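Local coordinates for protein cytosol aminopeptidase (Staphylococcus aureus subsp. aureus, PDB 3KZW) that probably removes N-terminal amino acids, leucine among them, from peptides as a hexameric, metal-dependent aminopeptidase of the leucyl aminopeptidase family, at residues C151-D163 and I194-N208. Residues are numbered along the deposited sequence; the frame is centred on the assembly and turned at random.
Sequences CGIQSERATYEFD and ISIGQSINLARDFSN
Tyr160 OH donates to Asp205 OD1 at 2.7 Å, on the anti side of the carboxylate, and accepts from Asn208 ND2 at 3.2 Å; both partners lie at the ring edge, and the Asn208 amide is nearly coplanar with the ring. These bonds tie the type I turn Arg157-Tyr160 to the long helix 188-208, which probably links the two domains, as in other leucyl aminopeptidases. The carbonyls of Glu156 and Arg157 are held by side chains. Arg204 NH1 reaches Arg157 O on an in-plane lone pair at 2.8 Å. Asn201 ND2 comes from above the Glu156 carbonyl plane to bond its O, nearly straight (171°). Arg204 NH1 also bonds Asn201 OD1, connecting the two gripping side chains, while NE and NH2 bond Pro500 O and Asn495 O. A chi1 of 174° turns the Tyr160 ring away from its own backbone N; it slants over helix 188-208 toward the C-terminal end, and Arg204 CD makes a CH-pi contact with one face. The Glu156 side chain is a knob among Ile194, Gly197, Gln198 and Asn201; its OE2 bonds Ala24 N and, weakly, Gln198 NE2. Helices 151-157 and 194-208 cross at -33°, their axes 6.9 Å apart at closest approach, a closeness that Gly152 and Gly197 permit. Farther along, Asn208 CB sits 3.6 Å from the Phe162 ring centroid, almost on the ring normal.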
loop_
_atom_site.group_PDB
_atom_site.type_symbol
_atom_site.label_atom_id
_atom_site.label_comp_id
_atom_site.label_asym_id
_atom_site.label_seq_id
_atom_site.Cartn_x
_atom_site.Cartn_y
_atom_site.Cartn_z
ATOM N N CYS A 151 -11.095 -44.261 17.254
ATOM C CA CYS A 151 -11.481 -45.126 16.141
ATOM C C CYS A 151 -12.824 -44.704 15.546
ATOM O O CYS A 151 -12.958 -44.583 14.325
ATOM C CB CYS A 151 -11.538 -46.585 16.600
ATOM S SG CYS A 151 -11.788 -47.790 15.278
ATOM N N GLY A 152 -13.805 -44.467 16.415
ATOM C CA GLY A 152 -15.143 -44.047 16.001
ATOM C C GLY A 152 -15.187 -42.682 15.331
ATOM O O GLY A 152 -15.823 -42.522 14.286
ATOM N N ILE A 153 -14.517 -41.700 15.936
ATOM C CA ILE A 153 -14.489 -40.330 15.413
ATOM C C ILE A 153 -13.823 -40.271 14.039
ATOM O O ILE A 153 -14.395 -39.731 13.088
ATOM C CB ILE A 153 -13.787 -39.340 16.389
ATOM C CG1 ILE A 153 -14.543 -39.261 17.720
ATOM C CG2 ILE A 153 -13.680 -37.943 15.768
ATOM C CD1 ILE A 153 -13.747 -38.638 18.861
ATOM N N GLN A 154 -12.627 -40.848 13.941
ATOM C CA GLN A 154 -11.834 -40.791 12.714
ATOM C C GLN A 154 -12.444 -41.564 11.547
ATOM O O GLN A 154 -12.161 -41.262 10.390
ATOM C CB GLN A 154 -10.394 -41.257 12.965
ATOM C CG GLN A 154 -9.594 -40.395 13.941
ATOM C CD GLN A 154 -9.449 -38.956 13.489
ATOM O OE1 GLN A 154 -10.396 -38.171 13.553
ATOM N NE2 GLN A 154 -8.251 -38.594 13.046
ATOM N N SER A 155 -13.287 -42.549 11.850
ATOM C CA SER A 155 -13.977 -43.317 10.810
ATOM C C SER A 155 -14.918 -42.431 9.993
ATOM O O SER A 155 -15.262 -42.760 8.857
ATOM C CB SER A 155 -14.737 -44.501 11.415
ATOM O OG SER A 155 -15.863 -44.067 12.157
ATOM N N GLU A 156 -15.323 -41.307 10.580
ATOM C CA GLU A 156 -16.189 -40.340 9.910
ATOM C C GLU A 156 -15.453 -39.043 9.583
ATOM O O GLU A 156 -15.578 -38.519 8.475
ATOM C CB GLU A 156 -17.426 -40.039 10.764
ATOM C CG GLU A 156 -18.381 -41.216 10.942
ATOM C CD GLU A 156 -19.182 -41.541 9.684
ATOM O OE1 GLU A 156 -19.288 -40.674 8.786
ATOM O OE2 GLU A 156 -19.715 -42.669 9.599
ATOM N N ARG A 157 -14.682 -38.538 10.545
ATOM C CA ARG A 157 -14.025 -37.238 10.410
ATOM C C ARG A 157 -12.888 -37.231 9.385
ATOM O O ARG A 157 -12.778 -36.296 8.587
ATOM C CB ARG A 157 -13.534 -36.719 11.766
ATOM C CG ARG A 157 -12.986 -35.297 11.698
ATOM C CD ARG A 157 -12.761 -34.666 13.053
ATOM N NE ARG A 157 -11.725 -35.350 13.818
ATOM C CZ ARG A 157 -10.974 -34.771 14.753
ATOM N NH1 ARG A 157 -11.125 -33.477 15.037
ATOM N NH2 ARG A 157 -10.063 -35.490 15.403
ATOM N N ALA A 158 -12.052 -38.267 9.408
ATOM C CA ALA A 158 -10.889 -38.341 8.524
ATOM C C ALA A 158 -11.268 -38.639 7.075
ATOM O O ALA A 158 -10.539 -38.275 6.150
ATOM C CB ALA A 158 -9.902 -39.376 9.033
ATOM N N THR A 159 -12.412 -39.293 6.888
ATOM C CA THR A 159 -12.856 -39.736 5.567
ATOM C C THR A 159 -13.863 -38.779 4.927
ATOM O O THR A 159 -14.451 -39.088 3.889
ATOM C CB THR A 159 -13.477 -41.140 5.638
ATOM O OG1 THR A 159 -14.609 -41.114 6.516
ATOM C CG2 THR A 159 -12.464 -42.150 6.152
ATOM N N TYR A 160 -14.053 -37.620 5.550
ATOM C CA TYR A 160 -15.018 -36.628 5.089
ATOM C C TYR A 160 -14.642 -36.058 3.722
ATOM O O TYR A 160 -13.468 -35.812 3.441
ATOM C CB TYR A 160 -15.150 -35.502 6.121
ATOM C CG TYR A 160 -16.027 -34.343 5.697
ATOM C CD1 TYR A 160 -17.413 -34.420 5.799
ATOM C CD2 TYR A 160 -15.467 -33.165 5.204
ATOM C CE1 TYR A 160 -18.223 -33.358 5.413
ATOM C CE2 TYR A 160 -16.268 -32.096 4.814
ATOM C CZ TYR A 160 -17.642 -32.201 4.922
ATOM O OH TYR A 160 -18.438 -31.149 4.541
ATOM N N GLU A 161 -15.651 -35.873 2.876
ATOM C CA GLU A 161 -15.484 -35.159 1.613
ATOM C C GLU A 161 -16.750 -34.405 1.222
ATOM O O GLU A 161 -17.864 -34.874 1.469
ATOM C CB GLU A 161 -15.011 -36.092 0.487
ATOM C CG GLU A 161 -15.875 -37.327 0.248
ATOM C CD GLU A 161 -15.293 -38.272 -0.803
ATOM O OE1 GLU A 161 -14.770 -37.791 -1.838
ATOM O OE2 GLU A 161 -15.371 -39.502 -0.592
ATOM N N PHE A 162 -16.563 -33.227 0.632
ATOM C CA PHE A 162 -17.665 -32.395 0.156
ATOM C C PHE A 162 -17.612 -32.307 -1.373
ATOM O O PHE A 162 -17.048 -31.367 -1.942
ATOM C CB PHE A 162 -17.598 -31.004 0.803
ATOM C CG PHE A 162 -18.861 -30.200 0.659
ATOM C CD1 PHE A 162 -19.915 -30.372 1.547
ATOM C CD2 PHE A 162 -18.991 -29.259 -0.357
ATOM C CE1 PHE A 162 -21.084 -29.627 1.420
ATOM C CE2 PHE A 162 -20.157 -28.511 -0.491
ATOM C CZ PHE A 162 -21.205 -28.695 0.399
ATOM N N ASP A 163 -18.193 -33.309 -2.029
ATOM C CA ASP A 163 -18.147 -33.418 -3.488
ATOM C C ASP A 163 -19.533 -33.272 -4.125
ATOM O O ASP A 163 -19.771 -33.742 -5.239
ATOM C CB ASP A 163 -17.473 -34.735 -3.912
ATOM C CG ASP A 163 -18.204 -35.979 -3.393
ATOM O OD1 ASP A 163 -19.002 -35.871 -2.430
ATOM O OD2 ASP A 163 -17.970 -37.079 -3.951
ATOM N N ILE A 194 -18.555 -42.392 16.428
ATOM C CA ILE A 194 -19.174 -42.203 15.115
ATOM C C ILE A 194 -20.173 -41.046 15.124
ATOM O O ILE A 194 -20.161 -40.203 14.222
ATOM C CB ILE A 194 -19.853 -43.505 14.611
ATOM C CG1 ILE A 194 -18.798 -44.560 14.264
ATOM C CG2 ILE A 194 -20.744 -43.231 13.397
ATOM C CD1 ILE A 194 -19.345 -45.964 14.105
ATOM N N SER A 195 -21.020 -41.004 16.151
ATOM C CA SER A 195 -22.040 -39.963 16.272
ATOM C C SER A 195 -21.430 -38.581 16.509
ATOM O O SER A 195 -21.983 -37.573 16.063
ATOM C CB SER A 195 -23.058 -40.315 17.362
ATOM O OG SER A 195 -22.427 -40.476 18.618
ATOM N N ILE A 196 -20.290 -38.542 17.199
ATOM C CA ILE A 196 -19.535 -37.298 17.384
ATOM C C ILE A 196 -18.921 -36.857 16.053
ATOM O O ILE A 196 -19.020 -35.688 15.671
ATOM C CB ILE A 196 -18.445 -37.435 18.488
ATOM C CG1 ILE A 196 -19.099 -37.549 19.870
ATOM C CG2 ILE A 196 -17.474 -36.254 18.455
ATOM C CD1 ILE A 196 -18.150 -37.931 20.994
ATOM N N GLY A 197 -18.303 -37.806 15.352
ATOM C CA GLY A 197 -17.699 -37.561 14.045
ATOM C C GLY A 197 -18.698 -37.078 13.011
ATOM O O GLY A 197 -18.397 -36.179 12.220
ATOM N N GLN A 198 -19.890 -37.671 13.020
ATOM C CA GLN A 198 -20.972 -37.265 12.117
ATOM C C GLN A 198 -21.538 -35.889 12.467
ATOM O O GLN A 198 -22.044 -35.183 11.593
ATOM C CB GLN A 198 -22.088 -38.310 12.100
ATOM C CG GLN A 198 -21.756 -39.536 11.273
ATOM C CD GLN A 198 -22.898 -40.530 11.190
ATOM O OE1 GLN A 198 -23.957 -40.339 11.792
ATOM N NE2 GLN A 198 -22.685 -41.605 10.438
ATOM N N SER A 199 -21.446 -35.516 13.742
ATOM C CA SER A 199 -21.844 -34.185 14.193
ATOM C C SER A 199 -20.863 -33.126 13.703
ATOM O O SER A 199 -21.266 -32.015 13.351
ATOM C CB SER A 199 -21.952 -34.139 15.717
ATOM O OG SER A 199 -22.931 -35.050 16.179
ATOM N N ILE A 200 -19.578 -33.481 13.685
ATOM C CA ILE A 200 -18.523 -32.610 13.160
ATOM C C ILE A 200 -18.710 -32.407 11.657
ATOM O O ILE A 200 -18.591 -31.286 11.154
ATOM C CB ILE A 200 -17.109 -33.168 13.477
ATOM C CG1 ILE A 200 -16.853 -33.126 14.991
ATOM C CG2 ILE A 200 -16.029 -32.383 12.732
ATOM C CD1 ILE A 200 -15.669 -33.949 15.457
ATOM N N ASN A 201 -19.026 -33.493 10.957
ATOM C CA ASN A 201 -19.269 -33.453 9.518
ATOM C C ASN A 201 -20.525 -32.677 9.141
ATOM O O ASN A 201 -20.589 -32.083 8.065
ATOM C CB ASN A 201 -19.313 -34.871 8.939
ATOM C CG ASN A 201 -17.952 -35.551 8.946
ATOM O OD1 ASN A 201 -16.935 -34.937 9.272
ATOM N ND2 ASN A 201 -17.929 -36.826 8.579
ATOM N N LEU A 202 -21.518 -32.687 10.028
ATOM C CA LEU A 202 -22.738 -31.909 9.829
ATOM C C LEU A 202 -22.414 -30.419 9.845
ATOM O O LEU A 202 -22.921 -29.661 9.017
ATOM C CB LEU A 202 -23.788 -32.242 10.897
ATOM C CG LEU A 202 -25.105 -31.449 10.863
ATOM C CD1 LEU A 202 -25.962 -31.823 9.656
ATOM C CD2 LEU A 202 -25.887 -31.638 12.151
ATOM N N ALA A 203 -21.567 -30.018 10.793
ATOM C CA ALA A 203 -21.094 -28.642 10.901
ATOM C C ALA A 203 -20.275 -28.257 9.669
ATOM O O ALA A 203 -20.431 -27.158 9.126
ATOM C CB ALA A 203 -20.277 -28.464 12.169
ATOM N N ARG A 204 -19.416 -29.179 9.232
ATOM C CA ARG A 204 -18.594 -29.000 8.037
ATOM C C ARG A 204 -19.434 -28.790 6.784
ATOM O O ARG A 204 -19.092 -27.961 5.942
ATOM C CB ARG A 204 -17.680 -30.207 7.832
ATOM C CG ARG A 204 -16.443 -30.228 8.698
ATOM C CD ARG A 204 -15.743 -31.560 8.555
ATOM N NE ARG A 204 -14.354 -31.507 8.995
ATOM C CZ ARG A 204 -13.545 -32.557 9.061
ATOM N NH1 ARG A 204 -13.976 -33.765 8.725
ATOM N NH2 ARG A 204 -12.298 -32.401 9.475
ATOM N N ASP A 205 -20.524 -29.548 6.665
ATOM C CA ASP A 205 -21.432 -29.445 5.521
ATOM C C ASP A 205 -22.050 -28.054 5.403
ATOM O O ASP A 205 -22.107 -27.487 4.310
ATOM C CB ASP A 205 -22.524 -30.516 5.592
ATOM C CG ASP A 205 -22.062 -31.869 5.064
ATOM O OD1 ASP A 205 -20.974 -31.951 4.449
ATOM O OD2 ASP A 205 -22.802 -32.859 5.258
ATOM N N PHE A 206 -22.502 -27.506 6.529
ATOM C CA PHE A 206 -23.043 -26.151 6.561
ATOM C C PHE A 206 -21.983 -25.119 6.193
ATOM O O PHE A 206 -22.267 -24.162 5.481
ATOM C CB PHE A 206 -23.636 -25.825 7.935
ATOM C CG PHE A 206 -24.984 -26.444 8.183
ATOM C CD1 PHE A 206 -26.054 -26.187 7.330
ATOM C CD2 PHE A 206 -25.191 -27.268 9.288
ATOM C CE1 PHE A 206 -27.306 -26.757 7.562
ATOM C CE2 PHE A 206 -26.438 -27.841 9.531
ATOM C CZ PHE A 206 -27.498 -27.584 8.664
ATOM N N SER A 207 -20.763 -25.327 6.680
ATOM C CA SER A 207 -19.663 -24.400 6.443
ATOM C C SER A 207 -19.190 -24.412 4.989
ATOM O O SER A 207 -18.915 -23.361 4.414
ATOM C CB SER A 207 -18.497 -24.706 7.383
ATOM O OG SER A 207 -18.900 -24.630 8.739
ATOM N N ASN A 208 -19.110 -25.603 4.401
ATOM C CA ASN A 208 -18.661 -25.764 3.020
ATOM C C ASN A 208 -19.674 -25.289 1.983
ATOM O O ASN A 208 -19.320 -25.036 0.833
ATOM C CB ASN A 208 -18.276 -27.222 2.745
ATOM C CG ASN A 208 -16.828 -27.518 3.080
ATOM O OD1 ASN A 208 -15.927 -26.744 2.746
ATOM N ND2 ASN A 208 -16.594 -28.654 3.730
#